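3-oxosteroid 1-dehydrogenase (Sterolibacterium denitrificans, PDB 7P18) probably uses its FAD cofactor to desaturate the A ring of 3-oxosteroids, forming the 1,2 double bond of 3-oxo-Delta(1)-steroids and passing the electrons to an acceptor. Local coordinates at residues 15-20 / 41-46; 187-191 / 202-206; 456-460 / 475-479. Residue numbers count along the deposited sequence, not the author numbering.

The three contacts illustrate how one fold adapts its chemistry to location. Contact 1 is buried, its centre about 12 Å from that of the chain, and joins the glycine-rich turn of the Rossmann-type unit to the 41-46 loop; backbone amides and serine hydroxyls dominate, and FAD completes the site. Contacts 2 and 3 lie farther out, their centres about 24 and 25 Å from the chain's centre and away from the cofactor. Contact 2 is partly buried and sets a helix end beside a loop and short strand through a salt bridge, whereas contact 3 fastens two turns through buried residues, amide and ammonium groups bonding to carbonyls. They share no secondary-structure element and do not touch.

Contact 1 of 3, residues 15-20 / 41-46; sequences SGAGAM and KYGGTS. With FAD (flavin-adenine dinucleotide), chain C.
In this Rossmann-type flavoprotein the glycine-rich turn 15-20 and the loop 41-46 meet at the pyrophosphate of FAD, with S15, S46 and G43 burying the most surface. G16 is the N-cap of the helix starting at A17, and M20 N bonds to G16 O at 3.1 Å. The nearest CA atoms are those of G16 and G43, 4.5 Å apart. S15, in the p rotamer, receives G43 N on OG at 3.2 Å, and its carbonyl O takes a weak bond from the same G43 N at 3.0 Å; its hydroxyl also bonds to E37, an FAD-binding residue. G43 (phi/psi 115/-29) has backbone angles that would press a CB against the preceding carbonyl, and its O meets G16 CA in a CA-H...O contact of 3.6 Å. S46, in the m rotamer and pointing toward the helix start, accepts from A17 N on OG at 3.1 Å, nearly linearly, while S46 OG donates to FAD O1A at 2.6 Å; S46 N also bonds to FAD O1A at 2.9 Å. T45 N and T45 OG1 each hold FAD O2A at 2.8 Å. Water 1 links G18 N (2.9 Å), S46 OG (3.0 Å) and FAD O1P (2.8 Å). A CB on G16 would clash with FAD O1P and one on G44 with FAD O5B, so both glycines let the cofactor come close. Helix 208-222 covers A17, M20 and S46, helix 543-559 touches A17 and S46, and strand 227-228 lies against S15 and Y42.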
# COMPACT_ATOMS: atom_id res chain seq x y z
N SER A 15 15.57 -0.86 -0.13
CA SER A 15 15.27 -2.21 -0.67
C SER A 15 13.77 -2.46 -0.70
O SER A 15 13.39 -3.62 -0.56
CB SER A 15 16.02 -3.32 0.05
OG SER A 15 15.60 -3.39 1.40
N GLY A 16 12.94 -1.46 -1.01
CA GLY A 16 11.55 -1.74 -1.40
C GLY A 16 11.51 -2.40 -2.77
O GLY A 16 12.57 -2.62 -3.36
N ALA A 17 10.34 -2.69 -3.28
CA ALA A 17 10.17 -3.41 -4.55
C ALA A 17 10.73 -2.55 -5.70
O ALA A 17 11.42 -3.10 -6.59
CB ALA A 17 8.71 -3.74 -4.74
N GLY A 18 10.42 -1.26 -5.71
CA GLY A 18 10.91 -0.34 -6.77
C GLY A 18 12.43 -0.39 -6.85
O GLY A 18 13.01 -0.57 -7.95
N ALA A 19 13.09 -0.28 -5.70
CA ALA A 19 14.56 -0.28 -5.59
C ALA A 19 15.13 -1.60 -6.10
O ALA A 19 16.09 -1.55 -6.89
CB ALA A 19 14.98 0.02 -4.16
N MET A 20 14.60 -2.74 -5.66
CA MET A 20 15.17 -4.05 -6.03
C MET A 20 14.92 -4.33 -7.52
O MET A 20 15.83 -4.90 -8.19
CB MET A 20 14.60 -5.14 -5.11
CG MET A 20 15.09 -5.00 -3.63
SD MET A 20 14.84 -6.56 -2.67
CE MET A 20 13.09 -6.45 -2.31
N LYS A 41 16.28 -5.58 7.80
CA LYS A 41 15.46 -6.44 6.89
C LYS A 41 15.38 -5.78 5.50
O LYS A 41 15.42 -4.55 5.45
CB LYS A 41 14.04 -6.63 7.43
CG LYS A 41 13.90 -7.18 8.85
CD LYS A 41 14.32 -8.64 8.98
CE LYS A 41 14.29 -9.15 10.41
NZ LYS A 41 14.88 -10.52 10.48
N TYR A 42 15.26 -6.56 4.43
CA TYR A 42 14.98 -6.04 3.06
C TYR A 42 13.47 -6.07 2.81
O TYR A 42 12.76 -6.90 3.43
CB TYR A 42 15.74 -6.80 1.97
CG TYR A 42 15.52 -8.29 1.92
CD1 TYR A 42 14.43 -8.81 1.25
CD2 TYR A 42 16.39 -9.17 2.54
CE1 TYR A 42 14.20 -10.17 1.20
CE2 TYR A 42 16.17 -10.54 2.50
CZ TYR A 42 15.08 -11.04 1.83
OH TYR A 42 14.84 -12.37 1.75
N GLY A 43 12.99 -5.19 1.93
CA GLY A 43 11.60 -5.25 1.43
C GLY A 43 10.75 -4.07 1.85
O GLY A 43 9.86 -3.72 1.07
N GLY A 44 11.02 -3.44 3.00
CA GLY A 44 10.30 -2.23 3.44
C GLY A 44 8.79 -2.41 3.47
O GLY A 44 8.33 -3.54 3.68
N THR A 45 8.03 -1.33 3.25
CA THR A 45 6.54 -1.39 3.24
C THR A 45 6.10 -2.36 2.15
O THR A 45 5.08 -3.03 2.31
CB THR A 45 5.90 -0.02 3.03
OG1 THR A 45 6.56 0.98 3.81
CG2 THR A 45 4.42 -0.06 3.34
N SER A 46 6.89 -2.44 1.07
CA SER A 46 6.55 -3.29 -0.10
C SER A 46 6.30 -4.72 0.42
O SER A 46 5.30 -5.36 0.02
CB SER A 46 7.67 -3.18 -1.12
OG SER A 46 7.87 -1.84 -1.57
PA FAD C . 9.33 0.89 0.89
O1A FAD C . 8.69 -0.33 0.32
O2A FAD C . 8.89 1.17 2.30
O5B FAD C . 10.90 0.67 0.82
C5B FAD C . 11.77 1.73 1.29
C4B FAD C . 12.97 1.09 1.93
O4B FAD C . 14.00 2.10 2.09
C3B FAD C . 12.74 0.47 3.32
O3B FAD C . 13.24 -0.86 3.38
C2B FAD C . 13.48 1.43 4.26
O2B FAD C . 13.88 0.81 5.48
C1B FAD C . 14.60 1.95 3.35
N9A FAD C . 15.19 3.22 3.78
C8A FAD C . 14.60 4.28 4.41
N7A FAD C . 15.47 5.23 4.74
C5A FAD C . 16.69 4.77 4.25
C6A FAD C . 17.99 5.31 4.26
N6A FAD C . 18.33 6.46 4.87
N1A FAD C . 18.97 4.58 3.68
C2A FAD C . 18.65 3.42 3.12
N3A FAD C . 17.48 2.77 3.11
C4A FAD C . 16.53 3.53 3.67
N1 FAD C . 0.46 -0.35 -2.53
C2 FAD C . 0.15 -0.92 -3.72
O2 FAD C . 0.33 -0.30 -4.78
N3 FAD C . -0.33 -2.16 -3.80
C4 FAD C . -0.81 -2.84 -2.70
O4 FAD C . -1.13 -4.01 -2.83
C4X FAD C . -0.54 -2.28 -1.42
N5 FAD C . -0.94 -2.92 -0.33
C5X FAD C . -0.59 -2.38 0.89
C6 FAD C . -0.92 -3.09 2.06
C7 FAD C . -0.48 -2.68 3.31
C7M FAD C . -0.82 -3.47 4.56
C8 FAD C . 0.36 -1.55 3.40
C8M FAD C . 0.88 -1.09 4.74
C9 FAD C . 0.62 -0.80 2.26
C9A FAD C . 0.20 -1.22 0.98
N10 FAD C . 0.47 -0.49 -0.18
C10 FAD C . 0.14 -1.01 -1.43
C1' FAD C . 1.34 0.69 -0.15
C2' FAD C . 2.79 0.28 -0.50
O2' FAD C . 3.27 -0.78 0.32
C3' FAD C . 3.77 1.46 -0.43
O3' FAD C . 3.20 2.66 -0.94
C4' FAD C . 5.07 1.12 -1.14
O4' FAD C . 5.56 -0.10 -0.60
C5' FAD C . 6.13 2.19 -1.05
O5' FAD C . 7.30 1.65 -1.68
P FAD C . 8.70 2.40 -1.55
O1P FAD C . 9.61 1.53 -2.29
O2P FAD C . 8.60 3.84 -1.81
O3P FAD C . 9.05 2.24 0.04
O HOH W 1 8.34 -0.22 -4.05

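Contact 2 of 3, residues 187-191 / 202-206; sequences LGRYY and HDRKR
A helix end can be fixed to a later loop by one long charged side chain and one ring, as residues 187-191 and 202-206 demonstrate. The first segment is the last part of helix 179-191, with Y191 N bonded to L187 O at 3.0 Å; the second runs through a loop into the short strand 205-206, which pairs antiparallel with strand 131-138, so the contact sets the helix end beside that sheet. Their nearest CA atoms, those of Y190 and D203, are 6.3 Å apart. R189 points toward the loop and is extended through its first two torsions (t, t) before chi3 turns to p. This brings R189 NH2 to D203 OD2 at 2.7 Å, in a salt bridge formed at the edge of the guanidinium. D203 adopts t, and its other oxygen works locally: D203 OD1 accepts K205 N at 2.9 Å, an Asx turn leading into the strand. K205 starts toward the helix, and K205 CG lies 3.6 Å from R189 NE, but two m torsions carry its amine away. Y190, chi1 t, presents its ring edge to D203, with CD2 3.9 Å from D203 CB, and its hydroxyl bonds to the carbonyl of R201. R206 is coiled m, m, m so that its NH1 returns to D203 O at 2.7 Å. S163, in strand 162-163, accepts from R189 NH2 through its carbonyl and donates to D203 OD2 through its amide. The carboxylate of D203 thus serves the salt bridge and two backbone amides at once.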
# COMPACT_ATOMS: atom_id res chain seq x y z
N LEU A 187 -4.45 -24.40 4.45
CA LEU A 187 -3.96 -24.93 5.76
C LEU A 187 -3.43 -26.34 5.56
O LEU A 187 -2.36 -26.66 6.11
CB LEU A 187 -5.08 -24.82 6.78
CG LEU A 187 -5.31 -23.40 7.26
CD1 LEU A 187 -6.68 -23.24 7.90
CD2 LEU A 187 -4.21 -22.98 8.23
N GLY A 188 -4.10 -27.12 4.72
CA GLY A 188 -3.60 -28.42 4.25
C GLY A 188 -2.15 -28.35 3.80
O GLY A 188 -1.32 -29.04 4.42
N ARG A 189 -1.86 -27.55 2.76
CA ARG A 189 -0.51 -27.41 2.16
C ARG A 189 0.51 -27.13 3.27
O ARG A 189 1.60 -27.73 3.24
CB ARG A 189 -0.51 -26.26 1.13
CG ARG A 189 0.75 -26.13 0.30
CD ARG A 189 0.84 -24.78 -0.40
NE ARG A 189 0.93 -23.70 0.58
CZ ARG A 189 0.06 -22.71 0.71
NH1 ARG A 189 -0.98 -22.62 -0.11
NH2 ARG A 189 0.24 -21.80 1.66
N TYR A 190 0.15 -26.23 4.20
CA TYR A 190 0.99 -25.68 5.30
C TYR A 190 1.43 -26.82 6.25
O TYR A 190 2.65 -27.00 6.49
CB TYR A 190 0.21 -24.59 6.04
CG TYR A 190 0.89 -24.02 7.26
CD1 TYR A 190 0.82 -24.67 8.49
CD2 TYR A 190 1.60 -22.83 7.20
CE1 TYR A 190 1.46 -24.16 9.61
CE2 TYR A 190 2.24 -22.31 8.31
CZ TYR A 190 2.17 -22.98 9.52
OH TYR A 190 2.79 -22.48 10.62
N TYR A 191 0.47 -27.59 6.75
CA TYR A 191 0.72 -28.66 7.75
C TYR A 191 1.46 -29.82 7.08
O TYR A 191 2.33 -30.40 7.73
CB TYR A 191 -0.58 -29.02 8.46
CG TYR A 191 -0.98 -27.97 9.47
CD1 TYR A 191 -0.21 -27.75 10.61
CD2 TYR A 191 -2.12 -27.22 9.32
CE1 TYR A 191 -0.55 -26.79 11.54
CE2 TYR A 191 -2.48 -26.25 10.25
CZ TYR A 191 -1.69 -26.03 11.37
OH TYR A 191 -2.04 -25.10 12.31
N HIS A 202 6.93 -20.26 10.05
CA HIS A 202 6.53 -19.42 8.89
C HIS A 202 6.17 -20.32 7.71
O HIS A 202 6.94 -21.27 7.43
CB HIS A 202 7.67 -18.48 8.47
CG HIS A 202 8.03 -17.46 9.48
ND1 HIS A 202 7.08 -16.65 10.08
CD2 HIS A 202 9.23 -17.07 9.97
CE1 HIS A 202 7.68 -15.82 10.91
NE2 HIS A 202 9.01 -16.07 10.86
N ASP A 203 5.09 -20.00 6.99
CA ASP A 203 4.79 -20.67 5.70
C ASP A 203 5.98 -20.41 4.79
O ASP A 203 6.44 -19.25 4.68
CB ASP A 203 3.47 -20.18 5.12
CG ASP A 203 2.94 -21.00 3.97
OD1 ASP A 203 3.70 -21.83 3.41
OD2 ASP A 203 1.77 -20.75 3.60
N ARG A 204 6.51 -21.49 4.22
CA ARG A 204 7.57 -21.49 3.20
C ARG A 204 7.09 -20.73 1.94
O ARG A 204 7.93 -20.14 1.21
CB ARG A 204 7.87 -22.94 2.84
CG ARG A 204 8.92 -23.10 1.76
CD ARG A 204 9.47 -24.51 1.74
NE ARG A 204 8.48 -25.44 1.26
CZ ARG A 204 8.38 -25.83 -0.00
NH1 ARG A 204 9.20 -25.37 -0.93
NH2 ARG A 204 7.44 -26.70 -0.33
N LYS A 205 5.82 -20.90 1.62
CA LYS A 205 5.14 -20.17 0.52
C LYS A 205 4.79 -18.78 1.05
O LYS A 205 4.15 -18.66 2.13
CB LYS A 205 3.88 -20.89 0.04
CG LYS A 205 4.09 -22.29 -0.51
CD LYS A 205 5.02 -22.31 -1.66
CE LYS A 205 5.22 -23.70 -2.20
NZ LYS A 205 5.72 -23.65 -3.59
N ARG A 206 5.20 -17.77 0.29
CA ARG A 206 4.87 -16.36 0.59
C ARG A 206 3.87 -15.85 -0.46
O ARG A 206 3.94 -16.25 -1.63
CB ARG A 206 6.17 -15.55 0.65
CG ARG A 206 7.31 -16.15 1.46
CD ARG A 206 6.92 -16.56 2.87
NE ARG A 206 6.33 -15.49 3.66
CZ ARG A 206 5.57 -15.64 4.74
NH1 ARG A 206 5.26 -16.84 5.21
NH2 ARG A 206 5.09 -14.58 5.36

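Contact 3 of 3, residues 456-460 / 475-479; sequences FDKGG and NPCLA
Two hydrogen bonds to main-chain carbonyls join residues 456-460 to 475-479: K458 NZ donates to C477 O at 2.9 Å, and N475 ND2 donates to K458 O at 3.0 Å. K458 is all-trans, which gives its amine the reach; NZ also bonds to the carbonyl of R341. N475, chi1 t, uses both ends of its amide, for N475 OD1 accepts C477 N at 2.9 Å in an Asx turn, while ND2 bonds also to G451 O. Each segment contains a beta turn, type II from D457 to G460 (G460 N to D457 O, 3.0 Å) and type I from N475 to L478 (L478 N to N475 O, 3.1 Å). The turns meet at G459 and C477, whose CA atoms are 5.2 Å apart. G459, phi/psi 82/10, leaves room where a CB would clash with N475 OD1, and its CA lies 3.6 Å from C477 SG. Farther out, K458 CE packs on C477 CB at 3.7 Å and K458 CD on L478 CD2 at 4.1 Å. Turn thus joins turn before and after helix 462-466 in the sequence, between helix 434-450 and strand 486-502. The lysine's aliphatic chain and G459 against C477 supply the packing, and carbonyl oxygens meet its charge.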
# COMPACT_ATOMS: atom_id res chain seq x y z
N PHE A 456 -24.78 8.69 0.79
CA PHE A 456 -23.43 8.47 0.19
C PHE A 456 -23.38 7.31 -0.82
O PHE A 456 -22.26 6.99 -1.27
CB PHE A 456 -22.42 8.32 1.32
CG PHE A 456 -22.38 9.51 2.23
CD1 PHE A 456 -21.89 10.73 1.78
CD2 PHE A 456 -22.92 9.45 3.51
CE1 PHE A 456 -21.90 11.84 2.60
CE2 PHE A 456 -22.93 10.56 4.34
CZ PHE A 456 -22.39 11.75 3.88
N ASP A 457 -24.52 6.70 -1.16
CA ASP A 457 -24.63 5.67 -2.23
C ASP A 457 -23.65 4.51 -2.02
O ASP A 457 -23.16 3.94 -3.03
CB ASP A 457 -24.47 6.32 -3.62
CG ASP A 457 -25.01 5.43 -4.74
OD1 ASP A 457 -26.01 4.71 -4.50
OD2 ASP A 457 -24.40 5.44 -5.83
N LYS A 458 -23.43 4.05 -0.76
CA LYS A 458 -22.62 2.83 -0.53
C LYS A 458 -23.21 1.67 -1.36
O LYS A 458 -24.45 1.52 -1.37
CB LYS A 458 -22.56 2.41 0.93
CG LYS A 458 -21.56 1.32 1.20
CD LYS A 458 -21.63 0.78 2.62
CE LYS A 458 -20.55 -0.23 2.86
NZ LYS A 458 -20.76 -1.03 4.08
N GLY A 459 -22.35 0.95 -2.10
CA GLY A 459 -22.75 -0.22 -2.91
C GLY A 459 -23.32 0.19 -4.27
O GLY A 459 -23.82 -0.71 -4.98
N GLY A 460 -23.21 1.47 -4.65
CA GLY A 460 -23.79 1.99 -5.90
C GLY A 460 -22.95 1.72 -7.15
O GLY A 460 -23.34 2.17 -8.25
N ASN A 475 -28.63 -4.93 -1.88
CA ASN A 475 -27.28 -4.28 -1.93
C ASN A 475 -26.34 -5.06 -1.02
O ASN A 475 -26.55 -5.09 0.19
CB ASN A 475 -27.47 -2.81 -1.57
CG ASN A 475 -26.22 -1.96 -1.67
OD1 ASN A 475 -25.12 -2.45 -1.40
ND2 ASN A 475 -26.43 -0.68 -1.96
N PRO A 476 -25.26 -5.69 -1.56
CA PRO A 476 -24.38 -6.54 -0.75
C PRO A 476 -23.56 -5.73 0.27
O PRO A 476 -22.85 -6.33 1.03
CB PRO A 476 -23.44 -7.20 -1.76
CG PRO A 476 -23.42 -6.23 -2.91
CD PRO A 476 -24.78 -5.57 -2.94
N CYS A 477 -23.64 -4.40 0.20
CA CYS A 477 -22.90 -3.48 1.11
C CYS A 477 -23.79 -2.97 2.25
O CYS A 477 -23.24 -2.23 3.13
CB CYS A 477 -22.35 -2.27 0.33
SG CYS A 477 -21.11 -2.75 -0.90
N LEU A 478 -25.11 -3.24 2.25
CA LEU A 478 -26.02 -2.61 3.24
C LEU A 478 -26.81 -3.71 3.98
O LEU A 478 -27.44 -4.56 3.31
CB LEU A 478 -26.98 -1.65 2.55
CG LEU A 478 -26.38 -0.39 1.94
CD1 LEU A 478 -27.46 0.38 1.20
CD2 LEU A 478 -25.72 0.48 3.00
N ALA A 479 -26.75 -3.72 5.32
CA ALA A 479 -27.60 -4.61 6.16
C ALA A 479 -28.05 -3.85 7.40
O ALA A 479 -27.41 -2.88 7.82
CB ALA A 479 -26.89 -5.91 6.51